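Local coordinates for AHL synthase (Burkholderia glumae, PDB 3P2F), which probably makes N-acyl-L-homoserine lactone quorum-sensing signals from a fatty acyl-[ACP] and S-adenosyl-L-methionine, at residues D51-L56 with A68-T73; S101-T106 with P122-A127; H157-G162 with A174-I179. The protein carries 3 engineered substitutions. One frame throughout, in Å; residues are numbered along the deposited sequence.

Interaction 1 (D51-L56 with A68-T73); sequences DTVYVL and ARLLPT
R69 runs out beside Y54 across an antiparallel beta hairpin, and its aliphatic part packs on T52 and Y54. Its CB stands 4.2 Å from Y54 CD1, at the start of the ring. CG, anti to the backbone N (chi1 176°), reaches T52 CG2 at 3.5 Å and also meets Y54 CE1. CD keeps the same two neighbours before the chain bends at chi3 (74°), and the guanidinium then leaves the hairpin: NE bonds to S101 OG, while NH1 makes salt bridges to D45 and D48. D48 also takes the hydroxyl of Y54, tying the two side chains together at their ends. T52 CG2 sits over a face of the Y54 ring, near its rim.

The backbones pair through L70 N to V53 O (2.8 Å, nearly straight at 173°) and V55 N to A68 O (3.1 Å). The V55 and A68 side chains pack on the other face, with V55 CG1 beside L70 CD2 at 3.9 Å.

The hairpin lies between strands 2-6 and 97-105 of the central sheet. Helix 13-30 packs against Y54, and helix 120-132 lies over V53, V55 and L70.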
ATOM      1  N   ASP A  51     -14.823   2.086  -5.033  1.00 20.68           N
ATOM      2  CA  ASP A  51     -14.457   2.703  -3.758  1.00 20.78           C
ATOM      3  C   ASP A  51     -12.961   2.591  -3.447  1.00 20.27           C
ATOM      4  O   ASP A  51     -12.473   3.193  -2.492  1.00 21.89           O
ATOM      5  CB  ASP A  51     -15.248   2.066  -2.609  1.00 19.73           C
ATOM      6  CG  ASP A  51     -14.926   0.593  -2.425  1.00 21.88           C
ATOM      7  OD1 ASP A  51     -14.617   0.178  -1.285  1.00 23.04           O
ATOM      8  OD2 ASP A  51     -14.981  -0.151  -3.425  1.00 22.14           O
ATOM      9  N   THR A  52     -12.231   1.821  -4.243  1.00 19.60           N
ATOM     10  CA  THR A  52     -10.802   1.662  -4.007  1.00 19.86           C
ATOM     11  C   THR A  52     -10.057   2.987  -4.181  1.00 19.33           C
ATOM     12  O   THR A  52     -10.374   3.780  -5.068  1.00 18.53           O
ATOM     13  CB  THR A  52     -10.192   0.628  -4.967  1.00 18.98           C
ATOM     14  OG1 THR A  52     -10.900  -0.610  -4.845  1.00 20.38           O
ATOM     15  CG2 THR A  52      -8.723   0.395  -4.640  1.00 17.68           C
ATOM     16  N   VAL A  53      -9.075   3.226  -3.318  1.00 19.28           N
ATOM     17  CA  VAL A  53      -8.276   4.440  -3.397  1.00 20.53           C
ATOM     18  C   VAL A  53      -6.875   4.091  -3.890  1.00 18.38           C
ATOM     19  O   VAL A  53      -6.272   3.118  -3.436  1.00 16.97           O
ATOM     20  CB  VAL A  53      -8.206   5.147  -2.028  1.00 20.65           C
ATOM     21  CG1 VAL A  53      -7.997   4.133  -0.950  1.00 27.91           C
ATOM     22  CG2 VAL A  53      -7.071   6.158  -2.008  1.00 22.95           C
ATOM     23  N   TYR A  54      -6.377   4.876  -4.843  1.00 17.53           N
ATOM     24  CA  TYR A  54      -5.049   4.651  -5.410  1.00 17.34           C
ATOM     25  C   TYR A  54      -4.154   5.875  -5.304  1.00 17.64           C
ATOM     26  O   TYR A  54      -4.613   7.018  -5.280  1.00 16.18           O
ATOM     27  CB  TYR A  54      -5.137   4.301  -6.903  1.00 14.98           C
ATOM     28  CG  TYR A  54      -5.964   3.090  -7.245  1.00 14.90           C
ATOM     29  CD1 TYR A  54      -5.435   1.803  -7.140  1.00 12.17           C
ATOM     30  CD2 TYR A  54      -7.295   3.230  -7.657  1.00 14.24           C
ATOM     31  CE1 TYR A  54      -6.208   0.686  -7.432  1.00 11.71           C
ATOM     32  CE2 TYR A  54      -8.079   2.119  -7.951  1.00 13.59           C
ATOM     33  CZ  TYR A  54      -7.529   0.852  -7.833  1.00 11.37           C
ATOM     34  OH  TYR A  54      -8.311  -0.242  -8.091  1.00 10.86           O
ATOM     35  N   VAL A  55      -2.857   5.625  -5.244  1.00 18.46           N
ATOM     36  CA  VAL A  55      -1.900   6.711  -5.235  1.00 19.81           C
ATOM     37  C   VAL A  55      -0.899   6.326  -6.317  1.00 19.36           C
ATOM     38  O   VAL A  55      -0.420   5.194  -6.347  1.00 19.95           O
ATOM     39  CB  VAL A  55      -1.219   6.897  -3.846  1.00 19.89           C
ATOM     40  CG1 VAL A  55      -1.440   5.690  -2.982  1.00 22.03           C
ATOM     41  CG2 VAL A  55       0.263   7.190  -4.021  1.00 20.14           C
ATOM     42  N   LEU A  56      -0.638   7.248  -7.238  1.00 18.84           N
ATOM     43  CA  LEU A  56       0.297   6.988  -8.321  1.00 19.15           C
ATOM     44  C   LEU A  56       1.427   7.991  -8.259  1.00 20.00           C
ATOM     45  O   LEU A  56       1.215   9.166  -7.941  1.00 19.60           O
ATOM     46  CB  LEU A  56      -0.369   7.131  -9.697  1.00 22.04           C
ATOM     47  CG  LEU A  56      -1.750   6.558 -10.043  1.00 22.29           C
ATOM     48  CD1 LEU A  56      -2.010   6.803 -11.525  1.00 22.01           C
ATOM     49  CD2 LEU A  56      -1.812   5.077  -9.738  1.00 23.73           C
ATOM     50  N   ALA A  68       0.145   2.432  -5.452  1.00 14.57           N
ATOM     51  CA  ALA A  68      -0.282   1.893  -4.172  1.00 13.74           C
ATOM     52  C   ALA A  68      -1.794   1.815  -4.163  1.00 12.82           C
ATOM     53  O   ALA A  68      -2.476   2.619  -4.797  1.00 13.67           O
ATOM     54  CB  ALA A  68       0.203   2.763  -3.031  1.00 12.64           C
ATOM     55  N   ARG A  69      -2.309   0.832  -3.443  1.00 12.85           N
ATOM     56  CA  ARG A  69      -3.741   0.627  -3.348  1.00 15.66           C
ATOM     57  C   ARG A  69      -4.150   0.552  -1.884  1.00 15.95           C
ATOM     58  O   ARG A  69      -3.622  -0.265  -1.126  1.00 14.22           O
ATOM     59  CB  ARG A  69      -4.130  -0.672  -4.072  1.00 14.55           C
ATOM     60  CG  ARG A  69      -5.595  -1.032  -3.959  1.00 14.81           C
ATOM     61  CD  ARG A  69      -5.963  -2.191  -4.876  1.00 15.06           C
ATOM     62  NE  ARG A  69      -5.467  -3.476  -4.395  1.00 17.40           N
ATOM     63  CZ  ARG A  69      -5.639  -4.626  -5.043  1.00 19.38           C
ATOM     64  NH1 ARG A  69      -6.293  -4.644  -6.200  1.00 18.24           N
ATOM     65  NH2 ARG A  69      -5.176  -5.760  -4.527  1.00 16.27           N
ATOM     66  N   LEU A  70      -5.081   1.423  -1.494  1.00 15.87           N
ATOM     67  CA  LEU A  70      -5.586   1.457  -0.126  1.00 14.17           C
ATOM     68  C   LEU A  70      -7.033   0.976  -0.091  1.00 13.92           C
ATOM     69  O   LEU A  70      -7.830   1.318  -0.966  1.00 12.07           O
ATOM     70  CB  LEU A  70      -5.509   2.874   0.448  1.00 14.82           C
ATOM     71  CG  LEU A  70      -4.171   3.391   0.982  1.00 17.77           C
ATOM     72  CD1 LEU A  70      -3.582   2.353   1.912  1.00 17.23           C
ATOM     73  CD2 LEU A  70      -3.217   3.680  -0.150  1.00 20.43           C
ATOM     74  N   LEU A  71      -7.364   0.189   0.930  1.00 14.70           N
ATOM     75  CA  LEU A  71      -8.709  -0.351   1.102  1.00 15.57           C
ATOM     76  C   LEU A  71      -9.108  -0.366   2.568  1.00 16.76           C
ATOM     77  O   LEU A  71      -8.282  -0.644   3.431  1.00 16.90           O
ATOM     78  CB  LEU A  71      -8.782  -1.790   0.585  1.00 15.44           C
ATOM     79  CG  LEU A  71      -8.715  -2.065  -0.915  1.00 19.07           C
ATOM     80  CD1 LEU A  71      -8.640  -3.571  -1.136  1.00 21.32           C
ATOM     81  CD2 LEU A  71      -9.939  -1.475  -1.611  1.00 18.07           C
ATOM     82  N   PRO A  72     -10.389  -0.074   2.868  1.00 17.14           N
ATOM     83  CA  PRO A  72     -10.845  -0.083   4.261  1.00 16.53           C
ATOM     84  C   PRO A  72     -11.040  -1.542   4.662  1.00 17.22           C
ATOM     85  O   PRO A  72     -11.583  -2.331   3.885  1.00 16.78           O
ATOM     86  CB  PRO A  72     -12.159   0.683   4.197  1.00 18.43           C
ATOM     87  CG  PRO A  72     -12.694   0.280   2.851  1.00 18.85           C
ATOM     88  CD  PRO A  72     -11.470   0.349   1.960  1.00 15.92           C
ATOM     89  N   THR A  73     -10.586  -1.905   5.856  1.00 16.07           N
ATOM     90  CA  THR A  73     -10.717  -3.279   6.314  1.00 15.68           C
ATOM     91  C   THR A  73     -12.154  -3.673   6.658  1.00 16.42           C
ATOM     92  O   THR A  73     -12.421  -4.845   6.918  1.00 16.96           O
ATOM     93  CB  THR A  73      -9.813  -3.552   7.536  1.00 14.24           C
ATOM     94  OG1 THR A  73     -10.128  -2.631   8.585  1.00 11.24           O
ATOM     95  CG2 THR A  73      -8.344  -3.402   7.151  1.00 12.67           C
TER

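Interaction 2 (S101-T106 with P122-A127)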
ATOM      1  N   SER A 101      -1.858  -2.486  -0.287  1.00 13.72           N
ATOM      2  CA  SER A 101      -1.477  -3.574  -1.187  1.00 14.00           C
ATOM      3  C   SER A 101      -1.030  -2.996  -2.527  1.00 14.07           C
ATOM      4  O   SER A 101      -1.118  -1.786  -2.739  1.00 13.93           O
ATOM      5  CB  SER A 101      -2.643  -4.549  -1.386  1.00 10.31           C
ATOM      6  OG  SER A 101      -3.749  -3.927  -2.006  1.00 15.70           O
ATOM      7  N   ARG A 102      -0.538  -3.848  -3.421  1.00 15.03           N
ATOM      8  CA  ARG A 102      -0.100  -3.386  -4.737  1.00 15.86           C
ATOM      9  C   ARG A 102       0.805  -2.176  -4.589  1.00 16.69           C
ATOM     10  O   ARG A 102       0.662  -1.189  -5.311  1.00 16.57           O
ATOM     11  CB  ARG A 102      -1.317  -3.001  -5.574  1.00 15.82           C
ATOM     12  CG  ARG A 102      -1.639  -3.950  -6.695  1.00 21.34           C
ATOM     13  CD  ARG A 102      -1.518  -5.376  -6.250  1.00 22.63           C
ATOM     14  NE  ARG A 102      -1.996  -6.306  -7.262  1.00 22.33           N
ATOM     15  CZ  ARG A 102      -2.319  -7.563  -6.995  1.00 22.88           C
ATOM     16  NH1 ARG A 102      -2.204  -8.020  -5.756  1.00 22.02           N
ATOM     17  NH2 ARG A 102      -2.780  -8.353  -7.954  1.00 24.51           N
ATOM     18  N   PHE A 103       1.736  -2.256  -3.646  1.00 17.44           N
ATOM     19  CA  PHE A 103       2.649  -1.157  -3.384  1.00 17.58           C
ATOM     20  C   PHE A 103       3.957  -1.361  -4.144  1.00 19.16           C
ATOM     21  O   PHE A 103       4.602  -2.401  -4.010  1.00 17.65           O
ATOM     22  CB  PHE A 103       2.922  -1.073  -1.885  1.00 18.24           C
ATOM     23  CG  PHE A 103       3.769   0.096  -1.487  1.00 19.64           C
ATOM     24  CD1 PHE A 103       3.222   1.370  -1.406  1.00 19.26           C
ATOM     25  CD2 PHE A 103       5.121  -0.079  -1.190  1.00 19.70           C
ATOM     26  CE1 PHE A 103       4.006   2.467  -1.029  1.00 20.45           C
ATOM     27  CE2 PHE A 103       5.915   1.006  -0.814  1.00 22.73           C
ATOM     28  CZ  PHE A 103       5.354   2.285  -0.732  1.00 21.70           C
ATOM     29  N   ALA A 104       4.346  -0.361  -4.933  1.00 19.77           N
ATOM     30  CA  ALA A 104       5.574  -0.443  -5.719  1.00 21.53           C
ATOM     31  C   ALA A 104       6.129   0.919  -6.139  1.00 22.09           C
ATOM     32  O   ALA A 104       5.397   1.903  -6.235  1.00 21.28           O
ATOM     33  CB  ALA A 104       5.336  -1.303  -6.959  1.00 20.67           C
ATOM     34  N   ALA A 105       7.436   0.959  -6.386  1.00 22.71           N
ATOM     35  CA  ALA A 105       8.111   2.174  -6.829  1.00 23.43           C
ATOM     36  C   ALA A 105       9.262   1.753  -7.734  1.00 25.33           C
ATOM     37  O   ALA A 105      10.054   0.882  -7.376  1.00 24.77           O
ATOM     38  CB  ALA A 105       8.636   2.962  -5.633  1.00 23.12           C
ATOM     39  N   THR A 106       9.346   2.362  -8.912  1.00 27.33           N
ATOM     40  CA  THR A 106      10.401   2.038  -9.864  1.00 29.67           C
ATOM     41  C   THR A 106      11.595   2.975  -9.702  1.00 31.58           C
ATOM     42  O   THR A 106      11.499   4.165 -10.003  1.00 33.06           O
ATOM     43  CB  THR A 106       9.890   2.143 -11.306  1.00 29.79           C
ATOM     44  OG1 THR A 106       8.818   1.211 -11.499  1.00 31.51           O
ATOM     45  CG2 THR A 106      11.014   1.838 -12.288  1.00 30.20           C
ATOM     46  N   PRO A 122       8.314   8.615  -0.831  1.00 20.48           N
ATOM     47  CA  PRO A 122       7.244   9.508  -1.285  1.00 20.06           C
ATOM     48  C   PRO A 122       5.919   8.767  -1.424  1.00 17.95           C
ATOM     49  O   PRO A 122       4.874   9.268  -1.014  1.00 19.23           O
ATOM     50  CB  PRO A 122       7.749  10.007  -2.644  1.00 20.76           C
ATOM     51  CG  PRO A 122       9.223   9.812  -2.584  1.00 20.35           C
ATOM     52  CD  PRO A 122       9.359   8.505  -1.864  1.00 20.56           C
ATOM     53  N   MET A 123       5.975   7.578  -2.013  1.00 17.18           N
ATOM     54  CA  MET A 123       4.782   6.749  -2.211  1.00 17.83           C
ATOM     55  C   MET A 123       4.133   6.372  -0.885  1.00 16.10           C
ATOM     56  O   MET A 123       2.917   6.425  -0.753  1.00 17.87           O
ATOM     57  CB  MET A 123       5.133   5.466  -2.975  1.00 17.26           C
ATOM     58  CG  MET A 123       5.561   5.694  -4.420  1.00 18.33           C
ATOM     59  SD  MET A 123       4.282   6.573  -5.339  1.00 19.94           S
ATOM     60  CE  MET A 123       2.961   5.351  -5.287  1.00 18.72           C
ATOM     61  N   LEU A 124       4.944   5.992   0.095  1.00 15.72           N
ATOM     62  CA  LEU A 124       4.408   5.613   1.396  1.00 16.20           C
ATOM     63  C   LEU A 124       3.829   6.829   2.121  1.00 17.44           C
ATOM     64  O   LEU A 124       2.791   6.732   2.778  1.00 19.27           O
ATOM     65  CB  LEU A 124       5.498   4.959   2.255  1.00 13.62           C
ATOM     66  CG  LEU A 124       5.049   4.347   3.590  1.00 15.58           C
ATOM     67  CD1 LEU A 124       3.924   3.336   3.352  1.00 13.30           C
ATOM     68  CD2 LEU A 124       6.232   3.663   4.263  1.00 13.44           C
ATOM     69  N   ALA A 125       4.493   7.975   1.995  1.00 16.14           N
ATOM     70  CA  ALA A 125       4.025   9.192   2.650  1.00 17.00           C
ATOM     71  C   ALA A 125       2.620   9.547   2.169  1.00 16.87           C
ATOM     72  O   ALA A 125       1.722   9.795   2.975  1.00 15.89           O
ATOM     73  CB  ALA A 125       4.993  10.350   2.378  1.00 16.90           C
ATOM     74  N   ALA A 126       2.435   9.572   0.852  1.00 17.54           N
ATOM     75  CA  ALA A 126       1.131   9.875   0.276  1.00 17.11           C
ATOM     76  C   ALA A 126       0.141   8.800   0.725  1.00 18.12           C
ATOM     77  O   ALA A 126      -1.008   9.094   1.047  1.00 18.13           O
ATOM     78  CB  ALA A 126       1.221   9.910  -1.246  1.00 16.66           C
ATOM     79  N   ALA A 127       0.592   7.551   0.759  1.00 17.90           N
ATOM     80  CA  ALA A 127      -0.276   6.463   1.184  1.00 18.30           C
ATOM     81  C   ALA A 127      -0.731   6.652   2.634  1.00 18.22           C
ATOM     82  O   ALA A 127      -1.921   6.561   2.934  1.00 17.43           O
ATOM     83  CB  ALA A 127       0.444   5.131   1.030  1.00 17.85           C
TER
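F103 reaches the helix because its CG is anti to the backbone N (chi1 -175°), which carries the ring off strand 103-105 and up to M123 and L124. M123 meets that ring through CB, while its chi1 of -67° brings CG to A105 CB and A104 O, and bends at chi2 and chi3 lead the thioether end to V55. This is helix-on-sheet packing in the acetyltransferase-like alpha/beta fold of the autoinducer synthases, with helix 120-132 lying across the central sheet. The axes of strand 103-105 and helix 122-127 come within 9.3 Å, their N-to-C directions 142° apart.

The ring meets the helix with its far end. CE1 is 3.7 Å from M123 CB, and CZ comes within 4.0 Å of L124 CB. Between these two side chains the backbone closes the gap: M123 C and L124 N lie at the ring edge, near its plane, so the phenyl group addresses the helix main chain edge-on. The F103 and M123 side chains slide past each other in opposite directions, F103 reaching for the helix and M123 for the strand.

No hydrogen bond crosses this contact; it is held by apolar packing. The helix keeps its own backbone bonds, A127 N to M123 O among them. A105, whose CB faces the helix, adds a lighter touch on M123. A104 points the other way, onto V26 and F27 of helix 13-30, so consecutive residues of the strand serve helices on the two faces of the sheet. The chain turns a corner at R102, whose guanidinium makes a salt bridge to E43. V120, one turn before L124, touches both F103 and A105. Farther along the strand, M123 CG lies 4.3 Å from A105 CB and 4.2 Å from the carbonyl oxygen of A104.

Interaction 3 (H157-G162 with A174-I179)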
ATOM      1  N   HIS A 157       7.212   3.194  11.939  1.00 17.28           N
ATOM      2  CA  HIS A 157       6.987   2.210  12.983  1.00 16.70           C
ATOM      3  C   HIS A 157       6.274   0.996  12.381  1.00 16.72           C
ATOM      4  O   HIS A 157       5.053   0.881  12.453  1.00 17.96           O
ATOM      5  CB  HIS A 157       6.131   2.823  14.098  1.00 15.53           C
ATOM      6  CG  HIS A 157       5.889   1.907  15.259  1.00 13.80           C
ATOM      7  ND1 HIS A 157       6.357   0.610  15.299  1.00 15.65           N
ATOM      8  CD2 HIS A 157       5.222   2.101  16.420  1.00 12.65           C
ATOM      9  CE1 HIS A 157       5.988   0.046  16.436  1.00 14.46           C
ATOM     10  NE2 HIS A 157       5.299   0.930  17.134  1.00 14.17           N
ATOM     11  N   ALA A 158       7.041   0.111  11.758  1.00 18.10           N
ATOM     12  CA  ALA A 158       6.484  -1.106  11.177  1.00 18.98           C
ATOM     13  C   ALA A 158       6.794  -2.269  12.119  1.00 18.38           C
ATOM     14  O   ALA A 158       7.858  -2.304  12.743  1.00 18.84           O
ATOM     15  CB  ALA A 158       7.101  -1.374   9.812  1.00 19.49           C
ATOM     16  N   HIS A 159       5.853  -3.199  12.238  1.00 17.34           N
ATOM     17  CA  HIS A 159       6.031  -4.385  13.075  1.00 17.53           C
ATOM     18  C   HIS A 159       5.187  -5.512  12.475  1.00 18.32           C
ATOM     19  O   HIS A 159       4.172  -5.263  11.830  1.00 16.46           O
ATOM     20  CB  HIS A 159       5.639  -4.106  14.537  1.00 17.12           C
ATOM     21  CG  HIS A 159       4.227  -3.638  14.724  1.00 18.70           C
ATOM     22  ND1 HIS A 159       3.817  -2.358  14.414  1.00 21.01           N
ATOM     23  CD2 HIS A 159       3.141  -4.264  15.235  1.00 17.46           C
ATOM     24  CE1 HIS A 159       2.543  -2.216  14.731  1.00 17.69           C
ATOM     25  NE2 HIS A 159       2.108  -3.357  15.232  1.00 17.08           N
ATOM     26  N   ARG A 160       5.611  -6.752  12.688  1.00 17.66           N
ATOM     27  CA  ARG A 160       4.927  -7.901  12.112  1.00 17.98           C
ATOM     28  C   ARG A 160       3.594  -8.313  12.717  1.00 17.96           C
ATOM     29  O   ARG A 160       3.396  -8.252  13.932  1.00 19.17           O
ATOM     30  CB  ARG A 160       5.879  -9.098  12.109  1.00 18.31           C
ATOM     31  CG  ARG A 160       7.114  -8.841  11.272  1.00 16.87           C
ATOM     32  CD  ARG A 160       8.090  -9.994  11.286  1.00 13.26           C
ATOM     33  NE  ARG A 160       9.104  -9.767  10.267  1.00 17.56           N
ATOM     34  CZ  ARG A 160      10.118 -10.584  10.002  1.00 19.03           C
ATOM     35  NH1 ARG A 160      10.272 -11.716  10.690  1.00 18.36           N
ATOM     36  NH2 ARG A 160      10.980 -10.262   9.045  1.00 14.85           N
ATOM     37  N   ALA A 161       2.682  -8.739  11.848  1.00 17.60           N
ATOM     38  CA  ALA A 161       1.357  -9.198  12.269  1.00 18.86           C
ATOM     39  C   ALA A 161       1.316 -10.719  12.177  1.00 18.22           C
ATOM     40  O   ALA A 161       0.283 -11.338  12.431  1.00 19.15           O
ATOM     41  CB  ALA A 161       0.277  -8.597  11.377  1.00 17.63           C
ATOM     42  N   GLY A 162       2.448 -11.312  11.812  1.00 17.83           N
ATOM     43  CA  GLY A 162       2.526 -12.758  11.689  1.00 18.17           C
ATOM     44  C   GLY A 162       3.917 -13.205  11.278  1.00 17.70           C
ATOM     45  O   GLY A 162       4.785 -12.378  11.011  1.00 16.99           O
ATOM     46  N   ALA A 174       2.906 -10.671   6.868  1.00 16.78           N
ATOM     47  CA  ALA A 174       1.802  -9.766   7.129  1.00 16.85           C
ATOM     48  C   ALA A 174       2.480  -8.681   7.956  1.00 18.35           C
ATOM     49  O   ALA A 174       3.124  -8.968   8.970  1.00 18.56           O
ATOM     50  CB  ALA A 174       0.714 -10.462   7.933  1.00 18.94           C
ATOM     51  N   CYS A 175       2.353  -7.437   7.518  1.00 18.29           N
ATOM     52  CA  CYS A 175       3.007  -6.349   8.210  1.00 18.48           C
ATOM     53  C   CYS A 175       2.090  -5.196   8.584  1.00 18.89           C
ATOM     54  O   CYS A 175       1.162  -4.841   7.857  1.00 19.45           O
ATOM     55  CB  CYS A 175       4.168  -5.846   7.348  1.00 19.43           C
ATOM     56  SG  CYS A 175       5.068  -4.423   7.997  1.00 24.78           S
ATOM     57  N   TRP A 176       2.359  -4.630   9.753  1.00 20.98           N
ATOM     58  CA  TRP A 176       1.607  -3.496  10.262  1.00 20.01           C
ATOM     59  C   TRP A 176       2.484  -2.266  10.176  1.00 18.61           C
ATOM     60  O   TRP A 176       3.709  -2.363  10.164  1.00 19.28           O
ATOM     61  CB  TRP A 176       1.241  -3.692  11.735  1.00 20.36           C
ATOM     62  CG  TRP A 176      -0.188  -4.023  11.982  1.00 24.20           C
ATOM     63  CD1 TRP A 176      -1.289  -3.351  11.517  1.00 25.54           C
ATOM     64  CD2 TRP A 176      -0.679  -5.082  12.797  1.00 23.76           C
ATOM     65  NE1 TRP A 176      -2.437  -3.929  11.997  1.00 24.13           N
ATOM     66  CE2 TRP A 176      -2.091  -4.996  12.787  1.00 26.55           C
ATOM     67  CE3 TRP A 176      -0.066  -6.094  13.537  1.00 20.55           C
ATOM     68  CZ2 TRP A 176      -2.898  -5.884  13.490  1.00 25.33           C
ATOM     69  CZ3 TRP A 176      -0.863  -6.976  14.235  1.00 29.16           C
ATOM     70  CH2 TRP A 176      -2.269  -6.866  14.207  1.00 29.48           C
ATOM     71  N   ILE A 177       1.834  -1.115  10.114  1.00 16.73           N
ATOM     72  CA  ILE A 177       2.499   0.170  10.113  1.00 16.94           C
ATOM     73  C   ILE A 177       1.610   1.028  11.004  1.00 17.82           C
ATOM     74  O   ILE A 177       0.438   1.249  10.682  1.00 15.20           O
ATOM     75  CB  ILE A 177       2.555   0.820   8.720  1.00 17.31           C
ATOM     76  CG1 ILE A 177       3.559   0.091   7.829  1.00 15.26           C
ATOM     77  CG2 ILE A 177       2.966   2.289   8.855  1.00 17.32           C
ATOM     78  CD1 ILE A 177       3.588   0.632   6.408  1.00 17.56           C
ATOM     79  N   ASP A 178       2.142   1.475  12.138  1.00 17.53           N
ATOM     80  CA  ASP A 178       1.354   2.324  13.025  1.00 17.66           C
ATOM     81  C   ASP A 178       1.461   3.758  12.544  1.00 17.65           C
ATOM     82  O   ASP A 178       2.546   4.237  12.219  1.00 15.72           O
ATOM     83  CB  ASP A 178       1.851   2.242  14.471  1.00 17.75           C
ATOM     84  CG  ASP A 178       1.472   0.935  15.151  1.00 22.43           C
ATOM     85  OD1 ASP A 178       0.828   0.082  14.493  1.00 21.94           O
ATOM     86  OD2 ASP A 178       1.817   0.761  16.343  1.00 21.47           O
ATOM     87  N   ILE A 179       0.331   4.445  12.482  1.00 17.69           N
ATOM     88  CA  ILE A 179       0.350   5.834  12.065  1.00 18.01           C
ATOM     89  C   ILE A 179       0.467   6.677  13.335  1.00 17.99           C
ATOM     90  O   ILE A 179      -0.491   7.294  13.795  1.00 16.28           O
ATOM     91  CB  ILE A 179      -0.921   6.190  11.273  1.00 17.90           C
ATOM     92  CG1 ILE A 179      -1.022   5.272  10.046  1.00 17.32           C
ATOM     93  CG2 ILE A 179      -0.877   7.654  10.846  1.00 17.85           C
ATOM     94  CD1 ILE A 179      -2.324   5.401   9.278  1.00 20.34           C
TER
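H159 and W176 face each other as a hydrogen-bonded pair of an antiparallel strand pairing, in which strand 158-160 borders strand 170-178 of the central sheet. Their backbones are bonded both ways. W176 N gives a 2.8 Å bond to H159 O, nearly along the C=O axis, whereas H159 N approaches W176 O from above the carbonyl plane. The side chains cross, and W176 CB lies over a face of the imidazole, 3.7 Å from its centroid, in a CH-pi contact. The planes of the H159 ring and the five-membered ring of W176 are 23° from parallel, but slid so far that they barely overlap. A chi1 of 58° sets H159 CG between the backbone N and the carbonyl carbon, which swings the ring over W176 CB.

On the other face A158 CB touches C175 SG and I177 CG1. Farther out, D178 N bonds to H157 O at 3.0 Å and A161 N to A174 O, clamping the pairing at both ends. D178 CG lies over one face of the H157 ring, toward its rim, the carboxylate steeply inclined to it, and OD1 is held by Q138 NE2.

Strand 138-144 flanks strand 170-178, and Q138 and I140 pack on W176. I177 packs on L124 of helix 120-132, while R160 reaches E148 in a salt bridge. A161 CB packs against the six-membered part of the indole, 3.3 Å from W176 CE3.

Interactions 1 and 2 are buried near the middle of the chain and share its core, whereas interaction 3 lies farther out and is only partly buried. Interactions 1 and 3 are both antiparallel strand pairings in one sheet; to its backbone bonds interaction 1 adds apolar packing and the aliphatic part of R69, whose charged end is taken up by D45 and D48, and interaction 3 the H159 and W176 rings at a more open border. Interaction 2 has no bond across it and relies on apolar packing. It touches both others: M123 CE packs on V55 CG2 at 3.5 Å and A68 CB on F103 CD1, while L124 CD1 reaches I177 CD1. Helix 120-132 thus spans the two pairings.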